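Local coordinates for protein lantibiotic dehydratase (Microbispora corallina, PDB 5EHK) that dehydrates the precursor peptide of the lantibiotic NAI-107, most likely by tRNA-dependent glutamylation of serine and threonine side chains followed by elimination of glutamate, at residues 732-737 / 750-755; 1017-1022 / 1027-1032. All coordinates share one frame; numbering follows the deposited sequence.

Contact 1: 732-737 / 750-755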
# COMPACT_ATOMS: atom_id res chain seq x y z
N MET A 732 13.45 -3.01 23.90
CA MET A 732 14.17 -1.92 23.25
C MET A 732 14.98 -1.19 24.31
O MET A 732 16.13 -0.82 24.08
CB MET A 732 13.19 -0.96 22.58
CG MET A 732 13.86 0.24 21.91
SD MET A 732 12.67 1.44 21.26
CE MET A 732 11.86 1.96 22.78
N ASP A 733 14.38 -1.00 25.48
CA ASP A 733 15.00 -0.23 26.55
C ASP A 733 15.87 -1.00 27.56
O ASP A 733 16.74 -0.40 28.20
CB ASP A 733 13.95 0.62 27.28
CG ASP A 733 13.65 1.93 26.56
OD1 ASP A 733 14.61 2.68 26.27
OD2 ASP A 733 12.46 2.19 26.26
N GLN A 734 15.65 -2.32 27.70
CA GLN A 734 16.41 -3.09 28.69
C GLN A 734 17.06 -4.39 28.17
O GLN A 734 16.47 -5.15 27.40
CB GLN A 734 15.59 -3.41 29.95
CG GLN A 734 14.53 -4.47 29.78
CD GLN A 734 13.29 -3.95 29.09
OE1 GLN A 734 13.23 -2.78 28.68
NE2 GLN A 734 12.27 -4.80 28.98
N ARG A 735 18.30 -4.58 28.60
CA ARG A 735 18.90 -5.89 28.65
C ARG A 735 18.81 -6.20 30.14
O ARG A 735 19.18 -5.36 30.97
CB ARG A 735 20.36 -5.79 28.22
CG ARG A 735 20.56 -5.47 26.75
CD ARG A 735 22.02 -5.13 26.47
NE ARG A 735 22.28 -4.90 25.05
CZ ARG A 735 22.01 -3.77 24.40
NH1 ARG A 735 21.45 -2.75 25.04
NH2 ARG A 735 22.28 -3.66 23.11
N LEU A 736 18.31 -7.37 30.50
CA LEU A 736 18.13 -7.68 31.91
C LEU A 736 18.53 -9.12 32.27
O LEU A 736 17.81 -10.07 31.97
CB LEU A 736 16.71 -7.37 32.35
CG LEU A 736 16.56 -6.90 33.79
CD1 LEU A 736 17.62 -5.85 34.10
CD2 LEU A 736 15.16 -6.35 34.05
N LEU A 737 19.71 -9.25 32.88
CA LEU A 737 20.24 -10.55 33.30
C LEU A 737 19.51 -11.00 34.53
O LEU A 737 19.66 -10.41 35.61
CB LEU A 737 21.73 -10.42 33.64
CG LEU A 737 22.69 -11.58 33.32
CD1 LEU A 737 21.95 -12.90 33.31
CD2 LEU A 737 23.38 -11.35 32.00
N ARG A 750 8.18 -10.40 36.69
CA ARG A 750 6.73 -10.23 36.60
C ARG A 750 6.40 -8.76 36.39
O ARG A 750 5.58 -8.42 35.54
CB ARG A 750 6.04 -10.77 37.85
CG ARG A 750 4.51 -10.74 37.79
CD ARG A 750 3.95 -11.35 39.07
NE ARG A 750 2.50 -11.37 39.14
CZ ARG A 750 1.82 -11.97 40.11
NH1 ARG A 750 2.47 -12.58 41.09
NH2 ARG A 750 0.49 -11.95 40.12
N ASP A 751 7.03 -7.90 37.18
CA ASP A 751 6.81 -6.46 37.08
C ASP A 751 7.23 -5.96 35.71
O ASP A 751 6.56 -5.14 35.09
CB ASP A 751 7.61 -5.74 38.15
CG ASP A 751 7.21 -4.28 38.31
OD1 ASP A 751 6.02 -3.96 38.08
OD2 ASP A 751 8.08 -3.46 38.65
N GLU A 752 8.37 -6.48 35.24
CA GLU A 752 8.90 -6.07 33.95
C GLU A 752 8.00 -6.50 32.79
O GLU A 752 7.93 -5.82 31.77
CB GLU A 752 10.33 -6.59 33.75
CG GLU A 752 11.02 -6.06 32.51
CD GLU A 752 11.35 -4.57 32.59
OE1 GLU A 752 11.74 -4.08 33.67
OE2 GLU A 752 11.21 -3.89 31.55
N LEU A 753 7.33 -7.64 32.95
CA LEU A 753 6.43 -8.14 31.91
C LEU A 753 5.10 -7.39 31.88
O LEU A 753 4.57 -7.10 30.81
CB LEU A 753 6.22 -9.65 32.04
CG LEU A 753 5.37 -10.28 30.92
CD1 LEU A 753 5.80 -9.77 29.56
CD2 LEU A 753 5.47 -11.79 30.97
N ARG A 754 4.55 -7.08 33.05
CA ARG A 754 3.34 -6.28 33.12
C ARG A 754 3.62 -4.96 32.45
O ARG A 754 2.79 -4.40 31.73
CB ARG A 754 2.93 -6.04 34.58
CG ARG A 754 2.62 -7.31 35.38
CD ARG A 754 2.40 -7.01 36.87
NE ARG A 754 1.26 -6.12 37.09
CZ ARG A 754 0.89 -5.64 38.27
NH1 ARG A 754 1.56 -5.97 39.37
NH2 ARG A 754 -0.16 -4.84 38.36
N ARG A 755 4.83 -4.47 32.68
CA ARG A 755 5.28 -3.18 32.18
C ARG A 755 5.68 -3.19 30.70
O ARG A 755 5.34 -2.27 29.96
CB ARG A 755 6.43 -2.67 33.06
CG ARG A 755 7.13 -1.45 32.53
CD ARG A 755 8.31 -1.06 33.40
NE ARG A 755 9.02 0.06 32.80
CZ ARG A 755 10.03 -0.06 31.95
NH1 ARG A 755 10.46 -1.27 31.62
NH2 ARG A 755 10.62 1.01 31.45
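Gln734 and Glu752 meet between the two segments, the amide of the first facing the carboxylate of the second. Gln734 NE2 lies 2.9 Å from Glu752 OE2, but the N-H is not well aimed at that oxygen, and the pair is close without being a hydrogen bond; the two planes are turned 52° apart. Glu752 OE1 lies 4.1 Å from Leu736 CD2, a looser touch of carboxylate against methyl. At the margin, Arg755 turns the edge of its guanidinium to the amide, with its NH1 4.3 Å from Gln734 OE1. The same arginine holds the carboxylate more firmly: one turn along the helix, Arg755 NH1 forms a salt bridge of 2.7 Å with Glu752 OE2, which lies in the guanidinium plane. Glu752 CG lies opposite the backbone N across the CA-CB bond (chi1 -173°), and the bend at chi2 (69°) brings the carboxylate round to this meeting point. Its OE2 is also hydrogen-bonded to Thr756 OG1. In the fold, Gln734 lies where the chain passes from strand 726-730 to strand 735-739, two antiparallel neighbours forming a beta hairpin, with Leu736 bonded through its backbone to Ala729; the chain then continues into helix 743-755, which packs back against that hairpin. Strand 760-763 follows the helix and pairs with 726-730. Further out, Arg131 of helix 119-138 makes salt bridges to Glu752 OE1 and Asp751 OD2, so both oxygens of the buried Glu752 have a cationic partner, an environment that probably favours the ionised form. Leu736 packs on Arg131 and Ile134 of that helix. On the hairpin side, Ser731 OG is hydrogen-bonded to Gln734 OE1, which helps to orient the amide, while Leu759 touches both Gln734 and Glu752.

Contact 2: 1017-1022 / 1027-1032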
# COMPACT_ATOMS: atom_id res chain seq x y z
N TRP A 1017 6.63 -8.48 -41.07
CA TRP A 1017 6.98 -7.14 -40.62
C TRP A 1017 8.02 -6.47 -41.48
O TRP A 1017 7.99 -5.25 -41.67
CB TRP A 1017 7.38 -7.19 -39.15
CG TRP A 1017 6.26 -7.72 -38.31
CD1 TRP A 1017 6.25 -8.86 -37.59
CD2 TRP A 1017 4.96 -7.12 -38.13
NE1 TRP A 1017 5.04 -9.02 -36.96
CE2 TRP A 1017 4.23 -7.96 -37.27
CE3 TRP A 1017 4.36 -5.95 -38.61
CZ2 TRP A 1017 2.92 -7.68 -36.88
CZ3 TRP A 1017 3.07 -5.67 -38.22
CH2 TRP A 1017 2.36 -6.53 -37.36
N GLN A 1018 8.96 -7.25 -42.00
CA GLN A 1018 9.94 -6.71 -42.92
C GLN A 1018 9.26 -6.19 -44.18
O GLN A 1018 9.64 -5.16 -44.73
CB GLN A 1018 10.95 -7.78 -43.27
CG GLN A 1018 11.90 -8.10 -42.16
CD GLN A 1018 12.57 -9.44 -42.36
OE1 GLN A 1018 12.79 -9.87 -43.50
NE2 GLN A 1018 12.90 -10.11 -41.26
N LYS A 1019 8.23 -6.91 -44.63
CA LYS A 1019 7.54 -6.55 -45.86
C LYS A 1019 6.63 -5.35 -45.68
O LYS A 1019 6.48 -4.53 -46.59
CB LYS A 1019 6.74 -7.75 -46.38
CG LYS A 1019 7.58 -8.91 -46.90
CD LYS A 1019 6.72 -10.15 -47.14
CE LYS A 1019 5.60 -9.89 -48.14
NZ LYS A 1019 4.78 -11.12 -48.38
N LEU A 1020 6.03 -5.25 -44.50
CA LEU A 1020 5.10 -4.16 -44.18
C LEU A 1020 5.85 -2.86 -43.82
O LEU A 1020 5.60 -1.81 -44.41
CB LEU A 1020 4.17 -4.57 -43.03
CG LEU A 1020 3.00 -3.66 -42.66
CD1 LEU A 1020 2.01 -3.63 -43.78
CD2 LEU A 1020 2.33 -4.12 -41.38
N ILE A 1021 6.76 -2.95 -42.86
CA ILE A 1021 7.44 -1.77 -42.35
C ILE A 1021 8.77 -1.57 -43.06
O ILE A 1021 9.81 -1.99 -42.55
CB ILE A 1021 7.64 -1.87 -40.82
CG1 ILE A 1021 6.31 -2.19 -40.13
CG2 ILE A 1021 8.23 -0.59 -40.25
CD1 ILE A 1021 6.49 -2.76 -38.75
N ASP A 1022 8.72 -0.91 -44.21
CA ASP A 1022 9.90 -0.75 -45.09
C ASP A 1022 10.04 0.68 -45.63
O ASP A 1022 9.81 0.94 -46.82
CB ASP A 1022 9.82 -1.76 -46.24
CG ASP A 1022 11.06 -1.74 -47.15
OD1 ASP A 1022 12.11 -1.17 -46.76
OD2 ASP A 1022 10.95 -2.31 -48.27
N TRP A 1027 8.36 1.99 -48.96
CA TRP A 1027 7.07 1.51 -48.45
C TRP A 1027 6.23 0.80 -49.51
O TRP A 1027 5.05 1.13 -49.70
CB TRP A 1027 6.22 2.68 -47.89
CG TRP A 1027 6.70 3.33 -46.60
CD1 TRP A 1027 7.30 4.56 -46.47
CD2 TRP A 1027 6.59 2.80 -45.28
NE1 TRP A 1027 7.58 4.81 -45.14
CE2 TRP A 1027 7.15 3.74 -44.39
CE3 TRP A 1027 6.08 1.60 -44.75
CZ2 TRP A 1027 7.21 3.54 -43.01
CZ3 TRP A 1027 6.15 1.40 -43.39
CH2 TRP A 1027 6.71 2.36 -42.53
N PRO A 1028 6.82 -0.21 -50.18
CA PRO A 1028 6.19 -0.73 -51.41
C PRO A 1028 4.87 -1.45 -51.13
O PRO A 1028 3.85 -1.16 -51.77
CB PRO A 1028 7.25 -1.70 -51.98
CG PRO A 1028 8.42 -1.72 -50.95
CD PRO A 1028 7.88 -1.11 -49.68
N LEU A 1029 4.89 -2.37 -50.17
CA LEU A 1029 3.71 -3.14 -49.83
C LEU A 1029 2.57 -2.22 -49.38
O LEU A 1029 1.42 -2.42 -49.77
CB LEU A 1029 4.05 -4.17 -48.77
CG LEU A 1029 3.03 -5.28 -48.53
CD1 LEU A 1029 3.74 -6.51 -47.96
CD2 LEU A 1029 1.90 -4.82 -47.61
N LEU A 1030 2.89 -1.23 -48.55
CA LEU A 1030 1.87 -0.32 -48.02
C LEU A 1030 1.16 0.44 -49.15
O LEU A 1030 -0.05 0.64 -49.10
CB LEU A 1030 2.46 0.67 -47.01
CG LEU A 1030 2.31 0.43 -45.50
CD1 LEU A 1030 2.58 1.71 -44.73
CD2 LEU A 1030 0.93 -0.11 -45.17
N ARG A 1031 1.92 0.85 -50.16
CA ARG A 1031 1.35 1.62 -51.26
C ARG A 1031 0.49 0.80 -52.20
O ARG A 1031 -0.17 1.34 -53.09
CB ARG A 1031 2.45 2.34 -52.04
CG ARG A 1031 3.33 3.22 -51.20
CD ARG A 1031 3.88 4.38 -52.02
NE ARG A 1031 4.98 5.06 -51.34
CZ ARG A 1031 4.91 6.29 -50.84
NH1 ARG A 1031 3.79 6.99 -50.93
NH2 ARG A 1031 5.97 6.82 -50.25
N ALA A 1032 0.53 -0.52 -52.03
CA ALA A 1032 -0.38 -1.41 -52.74
C ALA A 1032 -1.77 -1.15 -52.22
O ALA A 1032 -2.64 -0.67 -52.93
CB ALA A 1032 -0.00 -2.86 -52.50
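Ile1021 and Trp1027 run alongside each other in one direction, Ile1021 CG2 resting 4.0 Å from Trp1027 CH2. The indole is also bordered by backbone: Leu1020 O meets its edge, 3.4 Å from CZ3 of Trp1027, whereas Asp1022 O sits over one face. That second carbonyl accepts a 2.8 Å hydrogen bond from Trp1027 N, bent to 139° at the hydrogen, closing the short loop between helix 1014-1020 and the weakly bonded helical turn of about 1028-1032. Trp1027 has left-handed backbone angles, and its CG stands beside the backbone N (chi1 -69°), turning the ring back over the chain leaving the first helix. Leucines meet at a slant: Leu1020 CD1 touches Leu1029 CD2 and, at 3.9 Å, Leu1030 CD2. Leu1029 also crosses Lys1019, its CB 3.3 Å from Lys1019 O and its CD1 3.6 Å from Lys1019 CB. Pro1028 lies at about a right angle to Asp1022, whose OD2 rests 3.6 Å from Pro1028 CD while OD1 bonds Gly1025 N within the loop. Around this junction, Ile1021 packs on helices 950-965 and 1090-1109, and Trp1027 and Leu1030 on Leu1040. Apolar side chains and backbone carbonyls thus pack together where the helix runs through its loop into the next turn; with one bent hydrogen bond across it, the junction probably depends mainly on the burial of Leu1020, Ile1021 and Trp1027.

How the contacts relate
Contacts 1 and 2 lie on opposite sides of the centre of the chain, with their own centres 79 Å apart and their nearest atoms about 60 Å apart. They follow one another in sequence, the first closing well before the second opens. Segment 732-737 falls in the N-terminal lantibiotic dehydratase family region, and contact 2 in the C-terminal one; by analogy with related enzymes, these regions probably carry glutamylation and glutamate elimination respectively. Both contacts join elements close in sequence, but contact 1 centres on charged and amide groups, whereas contact 2 is largely apolar. Each is local packing within its own part of the chain.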